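Local coordinates for protein methylglyoxal reductase (NADPH-dependent) (Candida albicans SC5314, PDB 6KWS) that probably reduces methylglyoxal with NADPH as the electron donor, as a member of the dihydroflavonol-4-reductase group of Rossmann-fold oxidoreductases, at residues D66-H80 / A110-T124. The protein carries 1 engineered substitution. Sequence-based numbering, arbitrary orientation.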
# COMPACT_ATOMS: atom_id res chain seq x y z
N ASP A 66 8.30 17.65 12.40
CA ASP A 66 9.49 18.16 13.07
C ASP A 66 9.47 17.82 14.55
O ASP A 66 10.43 17.24 15.08
CB ASP A 66 9.60 19.67 12.90
CG ASP A 66 9.55 20.08 11.46
OD1 ASP A 66 9.02 19.27 10.68
OD2 ASP A 66 9.99 21.20 11.12
N LYS A 67 8.38 18.18 15.23
CA LYS A 67 8.31 17.99 16.68
C LYS A 67 8.48 16.52 17.06
O LYS A 67 9.17 16.21 18.03
CB LYS A 67 6.99 18.58 17.20
CG LYS A 67 6.48 18.01 18.50
CD LYS A 67 5.14 18.66 18.88
CE LYS A 67 4.60 18.11 20.21
NZ LYS A 67 3.18 18.48 20.48
N VAL A 68 7.91 15.61 16.27
CA VAL A 68 8.12 14.20 16.57
C VAL A 68 9.56 13.78 16.26
O VAL A 68 10.15 12.98 16.99
CB VAL A 68 7.09 13.34 15.82
CG1 VAL A 68 7.09 13.69 14.35
CG2 VAL A 68 7.37 11.86 16.03
N LEU A 69 10.16 14.33 15.19
CA LEU A 69 11.55 14.01 14.90
C LEU A 69 12.50 14.54 15.98
O LEU A 69 13.48 13.87 16.34
CB LEU A 69 11.95 14.55 13.53
CG LEU A 69 11.61 13.55 12.44
CD1 LEU A 69 11.75 14.18 11.06
CD2 LEU A 69 12.46 12.27 12.58
N GLN A 70 12.24 15.74 16.50
CA GLN A 70 13.12 16.30 17.52
C GLN A 70 12.97 15.57 18.85
O GLN A 70 13.97 15.24 19.50
CB GLN A 70 12.84 17.79 17.69
CG GLN A 70 13.29 18.65 16.53
CD GLN A 70 12.44 19.88 16.41
OE1 GLN A 70 11.69 20.21 17.32
NE2 GLN A 70 12.52 20.54 15.25
N LYS A 71 11.73 15.30 19.28
CA LYS A 71 11.53 14.60 20.54
C LYS A 71 12.09 13.19 20.56
O LYS A 71 12.34 12.65 21.64
CB LYS A 71 10.06 14.53 20.86
CG LYS A 71 9.51 15.77 21.41
CD LYS A 71 8.05 15.56 21.72
CE LYS A 71 7.36 16.90 21.73
NZ LYS A 71 8.34 18.03 21.75
N HIS A 72 12.25 12.55 19.40
CA HIS A 72 12.68 11.15 19.39
C HIS A 72 13.94 10.96 18.55
O HIS A 72 13.94 10.23 17.55
CB HIS A 72 11.56 10.24 18.87
CG HIS A 72 10.36 10.22 19.76
ND1 HIS A 72 10.22 9.34 20.81
CD2 HIS A 72 9.24 10.99 19.76
CE1 HIS A 72 9.07 9.56 21.42
NE2 HIS A 72 8.46 10.56 20.80
N GLY A 73 15.03 11.60 18.98
CA GLY A 73 16.28 11.54 18.24
C GLY A 73 16.93 10.17 18.21
O GLY A 73 17.97 10.02 17.55
N GLU A 74 16.37 9.18 18.90
CA GLU A 74 16.92 7.83 18.87
C GLU A 74 16.32 6.98 17.75
O GLU A 74 16.71 5.81 17.60
CB GLU A 74 16.72 7.14 20.23
CG GLU A 74 15.28 6.76 20.67
CD GLU A 74 14.31 7.95 20.81
OE1 GLU A 74 13.07 7.71 20.85
OE2 GLU A 74 14.78 9.11 20.89
N ALA A 75 15.40 7.53 16.96
CA ALA A 75 14.82 6.80 15.84
C ALA A 75 15.85 6.61 14.73
O ALA A 75 16.48 7.57 14.29
CB ALA A 75 13.59 7.55 15.31
N LYS A 76 16.01 5.37 14.28
CA LYS A 76 16.91 5.03 13.19
C LYS A 76 16.21 4.84 11.86
O LYS A 76 16.85 4.98 10.81
CB LYS A 76 17.69 3.76 13.53
CG LYS A 76 18.48 3.86 14.83
CD LYS A 76 19.97 3.93 14.54
CE LYS A 76 20.79 4.30 15.78
NZ LYS A 76 21.58 3.15 16.30
N VAL A 77 14.92 4.50 11.88
CA VAL A 77 14.17 4.17 10.68
C VAL A 77 12.91 5.01 10.66
O VAL A 77 12.25 5.17 11.69
CB VAL A 77 13.80 2.67 10.63
CG1 VAL A 77 12.91 2.40 9.45
CG2 VAL A 77 15.04 1.82 10.55
N PHE A 78 12.57 5.54 9.49
CA PHE A 78 11.30 6.21 9.29
C PHE A 78 10.53 5.50 8.18
O PHE A 78 10.89 5.61 7.00
CB PHE A 78 11.51 7.69 8.95
CG PHE A 78 10.23 8.51 8.93
CD1 PHE A 78 9.35 8.42 7.86
CD2 PHE A 78 9.94 9.40 9.95
CE1 PHE A 78 8.19 9.18 7.83
CE2 PHE A 78 8.79 10.17 9.92
CZ PHE A 78 7.92 10.07 8.86
N LEU A 79 9.46 4.79 8.55
CA LEU A 79 8.56 4.14 7.61
C LEU A 79 7.40 5.09 7.32
O LEU A 79 6.56 5.34 8.19
CB LEU A 79 8.03 2.83 8.16
CG LEU A 79 9.06 1.79 8.56
CD1 LEU A 79 8.37 0.55 9.05
CD2 LEU A 79 9.92 1.48 7.38
N HIS A 80 7.33 5.61 6.10
CA HIS A 80 6.32 6.59 5.73
C HIS A 80 5.18 5.85 5.03
O HIS A 80 5.32 5.42 3.88
CB HIS A 80 6.95 7.67 4.86
CG HIS A 80 6.02 8.77 4.47
ND1 HIS A 80 5.06 9.27 5.32
CD2 HIS A 80 5.90 9.47 3.31
CE1 HIS A 80 4.39 10.23 4.70
NE2 HIS A 80 4.88 10.37 3.48
N ALA A 110 11.62 17.49 6.63
CA ALA A 110 11.70 17.34 8.08
C ALA A 110 12.75 16.30 8.45
O ALA A 110 13.55 16.52 9.37
CB ALA A 110 10.34 16.97 8.66
N ILE A 111 12.79 15.18 7.74
CA ILE A 111 13.81 14.19 8.06
C ILE A 111 15.19 14.77 7.77
O ILE A 111 16.16 14.48 8.48
CB ILE A 111 13.54 12.89 7.28
CG1 ILE A 111 12.15 12.37 7.65
CG2 ILE A 111 14.63 11.84 7.57
CD1 ILE A 111 11.61 11.31 6.71
N TYR A 112 15.30 15.61 6.75
CA TYR A 112 16.58 16.22 6.42
C TYR A 112 17.07 17.12 7.55
O TYR A 112 18.20 16.98 8.02
CB TYR A 112 16.46 16.99 5.12
CG TYR A 112 17.78 17.40 4.53
CD1 TYR A 112 18.05 18.74 4.26
CD2 TYR A 112 18.75 16.46 4.22
CE1 TYR A 112 19.24 19.13 3.70
CE2 TYR A 112 19.95 16.83 3.66
CZ TYR A 112 20.19 18.17 3.41
OH TYR A 112 21.39 18.57 2.86
N ASN A 113 16.23 18.05 8.01
CA ASN A 113 16.64 18.99 9.05
C ASN A 113 16.83 18.28 10.39
O ASN A 113 17.91 18.34 10.99
CB ASN A 113 15.63 20.13 9.18
CG ASN A 113 15.42 20.88 7.87
OD1 ASN A 113 16.29 20.89 7.00
ND2 ASN A 113 14.26 21.50 7.71
N PHE A 114 15.80 17.57 10.86
CA PHE A 114 15.78 17.10 12.24
C PHE A 114 15.88 15.58 12.38
O PHE A 114 15.85 15.07 13.51
CB PHE A 114 14.53 17.63 12.94
CG PHE A 114 14.16 19.02 12.52
CD1 PHE A 114 14.72 20.13 13.14
CD2 PHE A 114 13.22 19.23 11.51
CE1 PHE A 114 14.36 21.43 12.75
CE2 PHE A 114 12.86 20.53 11.11
CZ PHE A 114 13.43 21.63 11.74
N GLY A 115 16.03 14.84 11.29
CA GLY A 115 16.11 13.40 11.42
C GLY A 115 17.54 12.97 11.60
O GLY A 115 18.08 12.22 10.78
N ASN A 116 18.16 13.44 12.69
CA ASN A 116 19.61 13.33 12.84
C ASN A 116 20.07 11.89 12.76
O ASN A 116 20.99 11.56 12.00
CB ASN A 116 20.04 13.98 14.15
CG ASN A 116 20.30 15.47 14.00
OD1 ASN A 116 19.42 16.30 14.21
ND2 ASN A 116 21.53 15.81 13.60
N ASN A 117 19.43 11.01 13.51
CA ASN A 117 19.83 9.61 13.54
C ASN A 117 19.10 8.74 12.53
O ASN A 117 19.35 7.53 12.50
CB ASN A 117 19.62 9.05 14.93
CG ASN A 117 20.71 9.45 15.87
OD1 ASN A 117 20.67 10.52 16.46
ND2 ASN A 117 21.73 8.58 16.00
N ILE A 118 18.19 9.31 11.74
CA ILE A 118 17.43 8.54 10.76
C ILE A 118 18.38 8.08 9.66
O ILE A 118 18.92 8.90 8.92
CB ILE A 118 16.26 9.35 10.18
CG1 ILE A 118 15.16 9.59 11.23
CG2 ILE A 118 15.68 8.63 8.99
CD1 ILE A 118 14.55 8.32 11.77
N GLU A 119 18.58 6.76 9.56
CA GLU A 119 19.49 6.19 8.59
C GLU A 119 18.79 5.50 7.43
O GLU A 119 19.40 5.34 6.36
CB GLU A 119 20.42 5.19 9.28
CG GLU A 119 21.30 5.84 10.32
CD GLU A 119 21.54 4.95 11.56
OE1 GLU A 119 21.53 3.70 11.42
OE2 GLU A 119 21.74 5.52 12.66
N LYS A 120 17.54 5.08 7.61
CA LYS A 120 16.81 4.41 6.56
C LYS A 120 15.41 4.99 6.51
O LYS A 120 14.81 5.28 7.54
CB LYS A 120 16.79 2.88 6.77
CG LYS A 120 18.06 2.21 6.22
CD LYS A 120 18.31 0.86 6.86
CE LYS A 120 19.66 0.27 6.49
NZ LYS A 120 19.54 -0.56 5.27
N VAL A 121 14.91 5.19 5.29
CA VAL A 121 13.57 5.73 5.06
C VAL A 121 12.88 4.82 4.06
O VAL A 121 13.43 4.54 3.00
CB VAL A 121 13.63 7.17 4.55
CG1 VAL A 121 12.26 7.66 4.17
CG2 VAL A 121 14.24 8.07 5.61
N VAL A 122 11.67 4.36 4.40
CA VAL A 122 10.87 3.57 3.48
C VAL A 122 9.55 4.28 3.21
O VAL A 122 8.84 4.67 4.15
CB VAL A 122 10.63 2.15 4.01
CG1 VAL A 122 9.93 1.29 2.96
CG2 VAL A 122 11.96 1.53 4.45
N ILE A 123 9.21 4.44 1.93
CA ILE A 123 7.98 5.12 1.52
C ILE A 123 7.11 4.14 0.74
O ILE A 123 7.60 3.41 -0.13
CB ILE A 123 8.26 6.36 0.66
CG1 ILE A 123 8.99 7.42 1.48
CG2 ILE A 123 6.97 6.93 0.13
CD1 ILE A 123 9.29 8.66 0.70
N THR A 124 5.82 4.15 1.03
CA THR A 124 4.89 3.36 0.24
C THR A 124 4.57 4.11 -1.04
O THR A 124 4.01 5.21 -0.99
CB THR A 124 3.60 3.08 0.99
OG1 THR A 124 3.91 2.76 2.35
CG2 THR A 124 2.87 1.91 0.34
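D66 lies obliquely against the F114 ring, its carboxylate plane turned 40° from the ring plane, and OD1 also rests near A110 CB. L69 points at the other helix. L69 CD1 reaches A110 CB at 3.9 Å, and L69 CD2 meets I118 CG1, the two side chains crossing at about a right angle. Q70 runs alongside F114 and brings NE2 over one ring face. A75 CB packs on I118 CD1 at 3.7 Å. K76 O takes two backbone bonds, from E119 N (2.8 Å) and K120 N (3.3 Å). The K76 side chain runs beside that of E119, but NZ stays too far from OE2 for a salt bridge. F78 projects from the face of the sheet that it shares with H80, where I111 CD1 sits over one ring face in a CH-pi contact. F78 N bonds to K120 O, and V122 N to F78 O. L79 CD2 touches V122 CB on the other side of the sheet, covered by helix 240-252. H80 N donates to V122 O at 2.6 Å, and H80 O accepts from T124 N. The H80 ring is hydrogen-bonded through ND1 to S7 OG. Helix 92-114 links these parallel strands in the right-handed beta-alpha-beta crossover typical of the NAD(P)-binding Rossmann fold.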